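Local coordinates for calcium-regulated actin-bundling protein (Dictyostelium discoideum, PDB 4X3N) that bundles actin filaments, binds calcium, and may contribute to the structure and reorganization of filopodia and pseudopodia during cell movement, at residues E60-Y65 with A275-N280; T71-D76 with F86-G91; F102-C107 with P127-A132. One frame throughout, in Å; residues are numbered along the deposited sequence.

Contact 1 of 3, residues E60-Y65 with A275-N280; sequences EAEFIY and AIWWMN
Tyr-65 packs against two tryptophans of the other helix, Trp-277 and Trp-278. Its CG stands anti to the backbone N (chi1 -177°). From there CB, CG, CD2 and CE2 each meet a tryptophan. Tyr-65 CB sits at the edge of the Trp-277 ring, 3.7 Å from Trp-277 CH2. CG is farther from that same corner, with Tyr-65 CG and Trp-277 CH2 4.2 Å apart. Tyr-65 CD2 comes down on one face of Trp-278, 3.6 Å from Trp-278 CH2. Tyr-65 CE2 follows it, 3.9 Å from Trp-278 CE2. At the tip, OH is hydrogen-bonded to Asp-282, just beyond the second segment.

The rings form two edge-to-face pairs. The edge of Tyr-65 meets the face of Trp-278, with the planes 70° apart. The edge of Trp-277 is turned toward the face of Tyr-65 in a more offset way, the planes nearly perpendicular. Trp-69, farther along helix 61-79, extends this aromatic cluster.

Ala-61 CB covers one face of Trp-277. Ala-61 CB lies 3.6 Å from the centroid of the Trp-277 six-membered ring, almost on the ring normal, which makes a CH-pi contact. Glu-62 OE1 lies at the edge of the same ring, 3.6 Å from Trp-277 CZ2. Its charge is met elsewhere: OE1 is in a salt bridge with Arg-281, and OE2 is hydrogen-bonded to Ser-66. Ile-64 CG2 is a looser neighbour at the edge of Trp-278, 4.3 Å from Trp-278 CZ3.

The contact joins the start of helix 61-79 to helix 273-290, whose short segments cross at -54°. No hydrogen bond spans the two segments. Their cohesion therefore rests on aromatic and apolar packing, while the polar tips of Glu-62 and Tyr-65 are satisfied by residues just outside.

Contact 2 of 3, residues T71-D76 with F86-G91; sequences TIKYAD and FKYDEG
Tyr-88 OH is gripped by two groups. It donates to Asp-76 OD2 at 2.6 Å, and it accepts from Gly-91 N at 3.1 Å, with an N-H...O angle of 149°. The first bond uses the anti lone pair of OD2, which lies at the edge of the ring. The carboxylate plane is turned 70° from the ring plane. OD2 also forms a salt bridge with Lys-80, so this oxygen carries a second partner, which would probably stabilise its negative charge.

Gly-91 CA comes within 3.3 Å of Asp-76 OD2, close quarters for any side chain at this residue. Glu-90 N lies over the centre of the Tyr-88 ring. On the helix side, Lys-73 runs its methylenes past ring atom CE2. Lys-73 CB is 4.0 Å from Tyr-88 CE2, and Lys-73 CD is at 4.1 Å. Its ammonium goes elsewhere, to a salt bridge with Glu-70 and a cation-pi contact with Trp-69. Trp-69 also donates to Glu-90 OE2.

A phenylalanine in place of Tyr-88 would probably leave Asp-76 OD2 and Gly-91 N without their shared hydroxyl, and the loop less firmly held to the helix.

The loop thus folds back on helix 61-79 just before strand 93-95, which pairs antiparallel with strand 150-152 at the calcium loop. This helix, loop, strand and following helix are consistent with a partner to the calcium-binding EF-hand, whose loops typically pair through short strands.

Contact 3 of 3, residues F102-C107 with P127-A132; sequences FYEQLC and PQMLTA
The pyrrolidine ring of Pro-127 meets the end of the other segment with its CB and CG. Pro-127 CG is 4.0 Å from Leu-106 CB, and Pro-127 CB is 3.9 Å from Cys-107 SG. Within the helix, the Tyr-103 ring has Phe-102 CE2 over one face, toward the rim.

Cys-107 is the centre of the contact. Its SG, anti to its own carbonyl carbon (chi1 -68°), lies 3.5 Å from Gln-128 O. Cys-107 CB faces the thioether of Met-129, 3.6 Å from Met-129 SD.

The loop leads straight into helix 132-143, the incoming helix of the EF-hand whose calcium ion is held by Asp-144, Asn-146, Asp-148, Arg-150 and Glu-155. Thr-131 is the N-cap of that helix, with OG1 bonded to Lys-134 N. The loop before it lies against helix 96-111.

Met-129 is bent at its second and third torsions, and its methyl group reaches the aliphatic part of Glu-104. Met-129 CE and Glu-104 CG are 4.0 Å apart. Ala-132 also packs on Arg-140 of a second subunit.

How the contacts relate
Going from the N terminus, helix 61-79, the third in the chain, takes part in two contacts. Its start opens contact 1, which closes only at helix 273-290, with 209 residues between the segments. Contacts 2 and 3 are both nested inside that long loop. They follow in series and do not cross. Contact 2 closes a short loop between residues 71-76 and 86-91, ahead of strand 93-95. Contact 3 then ties helix 96-111 to the approach to helix 132-143. Contacts 2 and 3 touch where helices 61-79 and 96-111 pack, with Ile-72 CB 3.5 Å from Phe-102 CE1. Contact 1 touches neither; its centre is about 17 Å from that of contact 2.

Contact 1 of 3, residues E60-Y65 with A275-N280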
# COMPACT_ATOMS: atom_id res chain seq x y z
N GLU A 60 3.38 6.69 33.57
CA GLU A 60 2.83 7.18 32.30
C GLU A 60 1.82 6.22 31.73
O GLU A 60 1.19 6.50 30.71
CB GLU A 60 3.90 7.34 31.27
CG GLU A 60 5.10 8.09 31.80
CD GLU A 60 4.78 9.49 32.32
OE1 GLU A 60 4.22 10.30 31.53
OE2 GLU A 60 5.19 9.79 33.49
N ALA A 61 1.65 5.09 32.38
CA ALA A 61 0.73 4.11 31.82
C ALA A 61 -0.60 4.71 31.45
O ALA A 61 -1.12 4.49 30.36
CB ALA A 61 0.56 2.93 32.77
N GLU A 62 -1.15 5.51 32.31
CA GLU A 62 -2.43 6.12 32.05
C GLU A 62 -2.45 6.98 30.78
O GLU A 62 -3.41 6.98 30.04
CB GLU A 62 -2.90 6.94 33.25
CG GLU A 62 -4.25 7.61 33.05
CD GLU A 62 -5.36 6.61 32.80
OE1 GLU A 62 -5.25 5.41 33.17
OE2 GLU A 62 -6.35 7.00 32.16
N PHE A 63 -1.38 7.72 30.53
CA PHE A 63 -1.32 8.47 29.33
C PHE A 63 -1.20 7.55 28.11
O PHE A 63 -1.78 7.77 27.05
CB PHE A 63 -0.08 9.35 29.40
CG PHE A 63 0.04 10.28 28.26
CD1 PHE A 63 0.62 9.86 27.05
CD2 PHE A 63 -0.36 11.62 28.39
CE1 PHE A 63 0.74 10.76 25.99
CE2 PHE A 63 -0.22 12.51 27.34
CZ PHE A 63 0.29 12.08 26.12
N ILE A 64 -0.44 6.51 28.27
CA ILE A 64 -0.18 5.59 27.15
C ILE A 64 -1.51 5.01 26.74
O ILE A 64 -1.83 4.89 25.54
CB ILE A 64 0.85 4.54 27.53
CG1 ILE A 64 2.25 5.16 27.55
CG2 ILE A 64 0.84 3.36 26.50
CD1 ILE A 64 3.24 4.40 28.35
N TYR A 65 -2.30 4.68 27.74
CA TYR A 65 -3.62 4.06 27.55
C TYR A 65 -4.67 4.99 27.03
O TYR A 65 -5.34 4.70 25.99
CB TYR A 65 -4.09 3.43 28.87
CG TYR A 65 -5.41 2.71 28.74
CD1 TYR A 65 -6.62 3.41 28.95
CD2 TYR A 65 -5.47 1.36 28.43
CE1 TYR A 65 -7.84 2.75 28.84
CE2 TYR A 65 -6.69 0.71 28.31
CZ TYR A 65 -7.86 1.43 28.52
OH TYR A 65 -9.07 0.77 28.41
N ALA A 275 0.87 -5.93 31.89
CA ALA A 275 -0.28 -6.67 31.37
C ALA A 275 -1.35 -6.67 32.40
O ALA A 275 -2.50 -6.52 32.06
CB ALA A 275 0.12 -8.09 31.05
N ILE A 276 -0.96 -6.76 33.68
CA ILE A 276 -1.93 -6.78 34.77
C ILE A 276 -2.57 -5.44 34.84
O ILE A 276 -3.77 -5.34 34.83
CB ILE A 276 -1.32 -7.25 36.12
CG1 ILE A 276 -0.83 -8.70 36.06
CG2 ILE A 276 -2.32 -7.05 37.24
CD1 ILE A 276 -1.85 -9.71 35.58
N TRP A 277 -1.78 -4.36 34.83
CA TRP A 277 -2.35 -3.03 34.87
C TRP A 277 -3.31 -2.78 33.66
O TRP A 277 -4.39 -2.21 33.79
CB TRP A 277 -1.22 -1.96 34.89
CG TRP A 277 -1.74 -0.52 34.95
CD1 TRP A 277 -1.90 0.27 36.08
CD2 TRP A 277 -2.17 0.30 33.85
NE1 TRP A 277 -2.39 1.50 35.74
CE2 TRP A 277 -2.59 1.54 34.39
CE3 TRP A 277 -2.27 0.09 32.47
CZ2 TRP A 277 -3.10 2.57 33.58
CZ3 TRP A 277 -2.76 1.11 31.67
CH2 TRP A 277 -3.17 2.34 32.24
N TRP A 278 -2.90 -3.20 32.46
CA TRP A 278 -3.68 -2.86 31.24
C TRP A 278 -5.02 -3.54 31.27
O TRP A 278 -6.06 -2.96 31.01
CB TRP A 278 -2.91 -3.32 29.99
CG TRP A 278 -3.51 -2.84 28.72
CD1 TRP A 278 -4.52 -3.46 27.98
CD2 TRP A 278 -3.16 -1.67 27.98
NE1 TRP A 278 -4.75 -2.77 26.86
CE2 TRP A 278 -3.95 -1.65 26.83
CE3 TRP A 278 -2.22 -0.64 28.17
CZ2 TRP A 278 -3.87 -0.62 25.89
CZ3 TRP A 278 -2.14 0.38 27.22
CH2 TRP A 278 -2.93 0.37 26.09
N MET A 279 -4.98 -4.82 31.61
CA MET A 279 -6.22 -5.58 31.63
C MET A 279 -7.20 -5.07 32.65
O MET A 279 -8.37 -4.97 32.39
CB MET A 279 -5.91 -7.06 31.88
CG MET A 279 -5.32 -7.72 30.65
SD MET A 279 -5.22 -9.51 30.79
CE MET A 279 -4.47 -9.71 32.45
N ASN A 280 -6.71 -4.69 33.81
CA ASN A 280 -7.59 -4.04 34.83
C ASN A 280 -8.10 -2.74 34.38
O ASN A 280 -9.27 -2.45 34.49
CB ASN A 280 -6.87 -3.95 36.19
CG ASN A 280 -6.90 -5.29 36.96
OD1 ASN A 280 -7.86 -5.59 37.62
ND2 ASN A 280 -5.87 -6.09 36.83

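Contact 2 of 3, residues T71-D76 with F86-G91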
# COMPACT_ATOMS: atom_id res chain seq x y z
N THR A 71 -5.21 7.68 20.37
CA THR A 71 -4.92 8.50 19.22
C THR A 71 -4.43 7.67 18.02
O THR A 71 -4.77 8.00 16.89
CB THR A 71 -3.96 9.65 19.58
OG1 THR A 71 -4.49 10.32 20.71
CG2 THR A 71 -3.84 10.61 18.43
N ILE A 72 -3.67 6.60 18.25
CA ILE A 72 -3.11 5.83 17.16
C ILE A 72 -4.22 5.04 16.58
O ILE A 72 -4.30 4.88 15.33
CB ILE A 72 -1.84 4.99 17.53
CG1 ILE A 72 -1.02 4.62 16.29
CG2 ILE A 72 -2.18 3.75 18.31
CD1 ILE A 72 0.42 4.10 16.54
N LYS A 73 -5.12 4.58 17.43
CA LYS A 73 -6.29 3.91 16.96
C LYS A 73 -7.16 4.78 16.09
O LYS A 73 -7.63 4.31 15.05
CB LYS A 73 -7.14 3.38 18.09
CG LYS A 73 -6.48 2.24 18.84
CD LYS A 73 -7.46 1.55 19.73
CE LYS A 73 -7.82 2.44 20.89
NZ LYS A 73 -8.80 1.72 21.72
N TYR A 74 -7.40 6.01 16.49
CA TYR A 74 -8.22 6.88 15.66
C TYR A 74 -7.55 7.16 14.31
O TYR A 74 -8.24 7.24 13.31
CB TYR A 74 -8.57 8.18 16.34
CG TYR A 74 -9.87 7.99 17.12
CD1 TYR A 74 -11.09 7.97 16.48
CD2 TYR A 74 -9.85 7.77 18.50
CE1 TYR A 74 -12.27 7.77 17.18
CE2 TYR A 74 -11.01 7.57 19.21
CZ TYR A 74 -12.21 7.56 18.55
OH TYR A 74 -13.37 7.38 19.27
N ALA A 75 -6.24 7.31 14.30
CA ALA A 75 -5.51 7.57 13.04
C ALA A 75 -5.61 6.39 12.11
O ALA A 75 -5.89 6.58 10.90
CB ALA A 75 -4.09 7.97 13.33
N ASP A 76 -5.49 5.18 12.66
CA ASP A 76 -5.67 3.94 11.93
C ASP A 76 -7.11 3.76 11.39
O ASP A 76 -7.31 3.40 10.21
CB ASP A 76 -5.30 2.73 12.80
CG ASP A 76 -5.13 1.49 12.00
OD1 ASP A 76 -4.44 1.50 10.97
OD2 ASP A 76 -5.67 0.45 12.37
N PHE A 86 -16.72 0.32 17.59
CA PHE A 86 -17.18 -1.06 17.73
C PHE A 86 -17.13 -1.84 16.45
O PHE A 86 -17.42 -3.04 16.44
CB PHE A 86 -18.60 -1.15 18.36
CG PHE A 86 -19.67 -0.52 17.56
CD1 PHE A 86 -20.33 -1.25 16.58
CD2 PHE A 86 -20.07 0.80 17.79
CE1 PHE A 86 -21.34 -0.71 15.84
CE2 PHE A 86 -21.11 1.37 17.05
CZ PHE A 86 -21.73 0.61 16.06
N LYS A 87 -16.75 -1.19 15.36
CA LYS A 87 -16.55 -1.89 14.08
C LYS A 87 -15.05 -1.91 13.72
O LYS A 87 -14.65 -2.23 12.62
CB LYS A 87 -17.30 -1.17 13.01
CG LYS A 87 -18.78 -1.00 13.31
CD LYS A 87 -19.42 -0.03 12.30
CE LYS A 87 -19.64 -0.74 10.97
NZ LYS A 87 -20.61 -1.89 11.17
N TYR A 88 -14.19 -1.55 14.66
CA TYR A 88 -12.80 -1.41 14.31
C TYR A 88 -12.04 -2.62 14.75
O TYR A 88 -12.09 -2.94 15.91
CB TYR A 88 -12.32 -0.10 14.96
CG TYR A 88 -10.87 0.07 14.91
CD1 TYR A 88 -10.21 0.09 13.69
CD2 TYR A 88 -10.11 0.19 16.08
CE1 TYR A 88 -8.85 0.28 13.64
CE2 TYR A 88 -8.75 0.34 16.03
CZ TYR A 88 -8.14 0.35 14.82
OH TYR A 88 -6.82 0.51 14.73
N ASP A 89 -11.32 -3.32 13.86
CA ASP A 89 -10.45 -4.41 14.26
C ASP A 89 -9.06 -3.74 14.42
O ASP A 89 -8.53 -3.12 13.50
CB ASP A 89 -10.36 -5.50 13.22
CG ASP A 89 -11.69 -6.19 12.92
OD1 ASP A 89 -12.43 -6.48 13.86
OD2 ASP A 89 -11.95 -6.45 11.73
N GLU A 90 -8.51 -3.86 15.61
CA GLU A 90 -7.35 -3.10 16.01
C GLU A 90 -6.15 -3.32 15.06
O GLU A 90 -5.81 -4.43 14.76
CB GLU A 90 -6.97 -3.48 17.43
CG GLU A 90 -6.07 -2.42 18.07
CD GLU A 90 -5.62 -2.75 19.48
OE1 GLU A 90 -5.95 -3.76 20.04
OE2 GLU A 90 -4.90 -1.92 20.02
N GLY A 91 -5.48 -2.23 14.67
CA GLY A 91 -4.35 -2.28 13.74
C GLY A 91 -2.99 -2.45 14.39
O GLY A 91 -2.92 -2.88 15.51

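Contact 3 of 3, residues F102-C107 with P127-A132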
# COMPACT_ATOMS: atom_id res chain seq x y z
N PHE A 102 -1.23 11.16 13.08
CA PHE A 102 -1.15 10.67 14.46
C PHE A 102 -0.41 11.65 15.34
O PHE A 102 -0.95 12.12 16.34
CB PHE A 102 -0.54 9.25 14.50
CG PHE A 102 -0.03 8.82 15.83
CD1 PHE A 102 -0.87 8.59 16.85
CD2 PHE A 102 1.32 8.57 16.01
CE1 PHE A 102 -0.40 8.17 18.07
CE2 PHE A 102 1.83 8.17 17.24
CZ PHE A 102 0.96 7.95 18.28
N TYR A 103 0.79 12.01 14.98
CA TYR A 103 1.56 12.85 15.86
C TYR A 103 0.95 14.25 15.96
O TYR A 103 1.01 14.88 17.01
CB TYR A 103 2.98 12.98 15.32
CG TYR A 103 3.90 11.91 15.76
CD1 TYR A 103 4.54 11.97 16.99
CD2 TYR A 103 4.12 10.82 14.93
CE1 TYR A 103 5.39 10.95 17.40
CE2 TYR A 103 4.95 9.81 15.30
CZ TYR A 103 5.59 9.87 16.54
OH TYR A 103 6.42 8.85 16.85
N GLU A 104 0.39 14.73 14.86
CA GLU A 104 -0.30 16.02 14.87
C GLU A 104 -1.48 16.03 15.77
O GLU A 104 -1.67 16.96 16.50
CB GLU A 104 -0.66 16.48 13.48
CG GLU A 104 0.61 16.92 12.78
CD GLU A 104 0.35 17.55 11.43
OE1 GLU A 104 -0.82 17.45 10.93
OE2 GLU A 104 1.34 18.08 10.87
N GLN A 105 -2.27 14.97 15.75
CA GLN A 105 -3.38 14.86 16.65
C GLN A 105 -2.93 14.77 18.11
O GLN A 105 -3.55 15.39 18.95
CB GLN A 105 -4.31 13.72 16.23
CG GLN A 105 -5.50 13.47 17.12
CD GLN A 105 -6.33 14.73 17.44
OE1 GLN A 105 -6.51 15.63 16.59
NE2 GLN A 105 -6.85 14.78 18.67
N LEU A 106 -1.82 14.08 18.40
CA LEU A 106 -1.28 14.01 19.73
C LEU A 106 -0.95 15.38 20.29
O LEU A 106 -1.24 15.68 21.46
CB LEU A 106 0.02 13.24 19.76
CG LEU A 106 -0.01 11.73 19.96
CD1 LEU A 106 1.41 11.20 20.01
CD2 LEU A 106 -0.83 11.29 21.20
N CYS A 107 -0.30 16.17 19.47
CA CYS A 107 0.12 17.50 19.85
C CYS A 107 -1.09 18.38 20.05
O CYS A 107 -1.12 19.15 20.98
CB CYS A 107 1.02 18.12 18.77
SG CYS A 107 2.65 17.35 18.56
N PRO A 127 4.36 14.96 23.52
CA PRO A 127 4.96 14.95 22.18
C PRO A 127 5.61 16.30 21.87
O PRO A 127 5.50 17.21 22.66
CB PRO A 127 3.79 14.73 21.27
CG PRO A 127 2.61 15.26 22.04
CD PRO A 127 2.89 15.08 23.49
N GLN A 128 6.24 16.40 20.72
CA GLN A 128 6.89 17.63 20.27
C GLN A 128 6.29 18.03 18.95
O GLN A 128 6.13 17.22 18.03
CB GLN A 128 8.40 17.41 20.17
CG GLN A 128 9.16 18.48 19.39
CD GLN A 128 10.62 18.08 19.14
OE1 GLN A 128 10.94 16.91 18.81
NE2 GLN A 128 11.52 19.04 19.30
N MET A 129 5.98 19.31 18.83
CA MET A 129 5.37 19.80 17.60
C MET A 129 6.50 19.89 16.58
O MET A 129 7.62 20.26 16.92
CB MET A 129 4.72 21.18 17.81
CG MET A 129 3.82 21.61 16.67
SD MET A 129 2.21 20.79 16.71
CE MET A 129 2.19 19.63 15.32
N LEU A 130 6.22 19.53 15.35
CA LEU A 130 7.21 19.64 14.30
C LEU A 130 6.54 19.94 13.01
O LEU A 130 5.41 19.46 12.77
CB LEU A 130 7.93 18.32 14.14
CG LEU A 130 8.80 17.77 15.23
CD1 LEU A 130 9.26 16.41 14.75
CD2 LEU A 130 9.99 18.70 15.47
N THR A 131 7.23 20.65 12.12
CA THR A 131 6.70 20.77 10.75
C THR A 131 6.63 19.39 10.08
O THR A 131 7.28 18.43 10.50
CB THR A 131 7.57 21.62 9.84
OG1 THR A 131 8.80 20.95 9.64
CG2 THR A 131 7.87 22.96 10.47
N ALA A 132 5.87 19.32 8.99
CA ALA A 132 5.69 18.09 8.26
C ALA A 132 7.01 17.52 7.83
O ALA A 132 7.23 16.31 7.91
CB ALA A 132 4.82 18.34 7.05